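Local coordinates for GTN Reductase (Agrobacterium tumefaciens, PDB 5N6G), which probably reduces activated carbon-carbon double bonds as an FMN-dependent ene-reductase of the Old Yellow Enzyme family, and binds 2-phenylacrylic acid beside the flavin, at residues Tyr308-Ala313 with Arg339-Asp344. Residues are numbered along the deposited sequence; the frame is centred on the assembly and turned at random.
Sequences YDRQSA and RRLKND
The guanidinium of Arg310 meets Asp344 with one face and Leu341 O with its edge. Over the face sits Asp344 CB, 3.7 Å above the plane and close to its centre, and the carboxylate stacks over that same face with the two planes 28° apart. Asp344 OD1 is 3.6 Å from Arg310 NE, a long salt bridge in which the oxygen stands well out of the guanidinium plane, so charge attraction alone joins the pair and no N-H is aimed at it. The edge works differently. Arg310 NE and NH2 both donate, side-on, to the single carbonyl oxygen Leu341 O: the bond from NE is 2.7 Å long and fairly straight (160°), taking a lone pair in the carbonyl plane, whereas that from NH2, 3.1 Å to the same oxygen, is more bent and arrives nearly along the C=O axis. With the acceptor lying in the guanidinium plane, the fork fixes how the group is rotated.

An arginine can bind a carbonyl in the last turn of a helix, and here it does so on the (βα)8 barrel of an Old Yellow Enzyme relative, where helix 310-318, between the last two barrel strands, meets helix 337-343 beyond the eighth strand. Asp344, with positive phi, forms a Schellman motif with the last turn of the latter helix; the arginine's positive charge probably also suits the negative end of the helix dipole. Arg310 gets there by a side chain extended from CG to NE, with CG anti to the backbone N (chi1 -175°), and its CB rests 3.9 Å from Leu341 CD2 as the two side chains run past each other in opposite directions. Asp309 is the N-cap just before Arg310's own helix; its OD1 accepts from Ser312 N (2.9 Å) and Ser312 OG.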
loop_
_atom_site.group_PDB
_atom_site.type_symbol
_atom_site.label_atom_id
_atom_site.label_comp_id
_atom_site.label_asym_id
_atom_site.label_seq_id
_atom_site.Cartn_x
_atom_site.Cartn_y
_atom_site.Cartn_z
ATOM N N TYR A 308 10.521 -3.090 12.144
ATOM C CA TYR A 308 10.290 -2.741 13.541
ATOM C C TYR A 308 10.034 -3.990 14.368
ATOM O O TYR A 308 9.544 -5.004 13.865
ATOM C CB TYR A 308 9.098 -1.794 13.660
ATOM C CG TYR A 308 9.441 -0.381 13.323
ATOM C CD1 TYR A 308 9.934 0.465 14.297
ATOM C CD2 TYR A 308 9.298 0.110 12.031
ATOM C CE1 TYR A 308 10.264 1.773 14.015
ATOM C CE2 TYR A 308 9.637 1.438 11.728
ATOM C CZ TYR A 308 10.129 2.253 12.735
ATOM O OH TYR A 308 10.476 3.555 12.494
ATOM N N ASP A 309 10.375 -3.902 15.654
ATOM C CA ASP A 309 10.023 -4.891 16.665
ATOM C C ASP A 309 9.443 -4.149 17.864
ATOM O O ASP A 309 9.252 -2.928 17.827
ATOM C CB ASP A 309 11.224 -5.776 17.039
ATOM C CG ASP A 309 12.381 -5.007 17.689
ATOM O OD1 ASP A 309 12.204 -3.868 18.180
ATOM O OD2 ASP A 309 13.492 -5.573 17.714
ATOM N N ARG A 310 9.118 -4.888 18.923
ATOM C CA ARG A 310 8.427 -4.264 20.047
ATOM C C ARG A 310 9.221 -3.078 20.585
ATOM O O ARG A 310 8.687 -1.968 20.702
ATOM C CB ARG A 310 8.180 -5.278 21.150
ATOM C CG ARG A 310 7.358 -4.713 22.310
ATOM C CD ARG A 310 7.159 -5.698 23.443
ATOM N NE ARG A 310 6.204 -5.175 24.426
ATOM C CZ ARG A 310 6.520 -4.487 25.522
ATOM N NH1 ARG A 310 7.782 -4.183 25.799
ATOM N NH2 ARG A 310 5.555 -4.063 26.326
ATOM N N GLN A 311 10.500 -3.289 20.914
ATOM C CA GLN A 311 11.255 -2.241 21.599
ATOM C C GLN A 311 11.465 -1.026 20.697
ATOM O O GLN A 311 11.324 0.120 21.148
ATOM C CB GLN A 311 12.597 -2.782 22.091
ATOM C CG GLN A 311 13.311 -1.835 23.059
ATOM C CD GLN A 311 12.436 -1.430 24.239
ATOM O OE1 GLN A 311 11.695 -2.244 24.793
ATOM N NE2 GLN A 311 12.502 -0.159 24.612
ATOM N N SER A 312 11.785 -1.244 19.420
ATOM C CA SER A 312 12.012 -0.102 18.536
ATOM C C SER A 312 10.719 0.638 18.224
ATOM O O SER A 312 10.732 1.866 18.072
ATOM C CB SER A 312 12.696 -0.549 17.240
ATOM O OG SER A 312 11.932 -1.537 16.570
ATOM N N ALA A 313 9.591 -0.066 18.146
ATOM C CA ALA A 313 8.329 0.630 17.933
ATOM C C ALA A 313 7.947 1.469 19.138
ATOM O O ALA A 313 7.499 2.610 18.986
ATOM C CB ALA A 313 7.220 -0.370 17.612
ATOM N N ARG A 339 -2.397 -7.287 21.682
ATOM C CA ARG A 339 -2.349 -7.817 23.044
ATOM C C ARG A 339 -0.977 -8.388 23.379
ATOM O O ARG A 339 -0.469 -8.195 24.488
ATOM C CB ARG A 339 -3.423 -8.882 23.209
ATOM C CG ARG A 339 -3.493 -9.476 24.622
ATOM C CD ARG A 339 -4.506 -10.592 24.690
ATOM N NE ARG A 339 -4.346 -11.377 25.914
ATOM C CZ ARG A 339 -4.804 -12.615 26.070
ATOM N NH1 ARG A 339 -5.450 -13.219 25.081
ATOM N NH2 ARG A 339 -4.611 -13.254 27.216
ATOM N N ARG A 340 -0.366 -9.111 22.440
ATOM C CA ARG A 340 0.957 -9.664 22.698
ATOM C C ARG A 340 1.968 -8.556 22.963
ATOM O O ARG A 340 2.786 -8.662 23.887
ATOM C CB ARG A 340 1.411 -10.526 21.522
ATOM C CG ARG A 340 0.688 -11.884 21.413
ATOM C CD ARG A 340 1.025 -12.577 20.077
ATOM N NE ARG A 340 0.206 -13.783 19.886
ATOM C CZ ARG A 340 0.592 -15.023 20.139
ATOM N NH1 ARG A 340 1.801 -15.271 20.621
ATOM N NH2 ARG A 340 -0.249 -16.024 19.913
ATOM N N LEU A 341 1.936 -7.489 22.166
ATOM C CA LEU A 341 2.875 -6.395 22.403
ATOM C C LEU A 341 2.567 -5.683 23.712
ATOM O O LEU A 341 3.484 -5.295 24.445
ATOM C CB LEU A 341 2.844 -5.405 21.242
ATOM C CG LEU A 341 3.304 -5.923 19.880
ATOM C CD1 LEU A 341 3.218 -4.820 18.823
ATOM C CD2 LEU A 341 4.716 -6.461 19.946
ATOM N N LYS A 342 1.288 -5.476 24.018
ATOM C CA LYS A 342 0.954 -4.802 25.270
ATOM C C LYS A 342 1.493 -5.570 26.465
ATOM O O LYS A 342 2.001 -4.970 27.415
ATOM C CB LYS A 342 -0.557 -4.623 25.380
ATOM C CG LYS A 342 -1.033 -3.918 26.645
ATOM C CD LYS A 342 -0.505 -2.495 26.737
ATOM C CE LYS A 342 -1.479 -1.589 27.487
ATOM N NZ LYS A 342 -0.908 -0.240 27.773
ATOM N N ASN A 343 1.399 -6.896 26.428
ATOM C CA ASN A 343 1.780 -7.752 27.543
ATOM C C ASN A 343 3.224 -8.224 27.474
ATOM O O ASN A 343 3.677 -8.922 28.394
ATOM C CB ASN A 343 0.870 -8.981 27.593
ATOM C CG ASN A 343 -0.579 -8.631 27.865
ATOM O OD1 ASN A 343 -0.906 -7.504 28.235
ATOM N ND2 ASN A 343 -1.461 -9.611 27.695
ATOM N N ASP A 344 3.945 -7.860 26.422
ATOM C CA ASP A 344 5.304 -8.337 26.181
ATOM C C ASP A 344 5.329 -9.860 26.108
ATOM O O ASP A 344 6.208 -10.517 26.662
ATOM C CB ASP A 344 6.274 -7.819 27.246
ATOM C CG ASP A 344 7.725 -7.970 26.833
ATOM O OD1 ASP A 344 7.988 -8.102 25.620
ATOM O OD2 ASP A 344 8.604 -7.973 27.721
#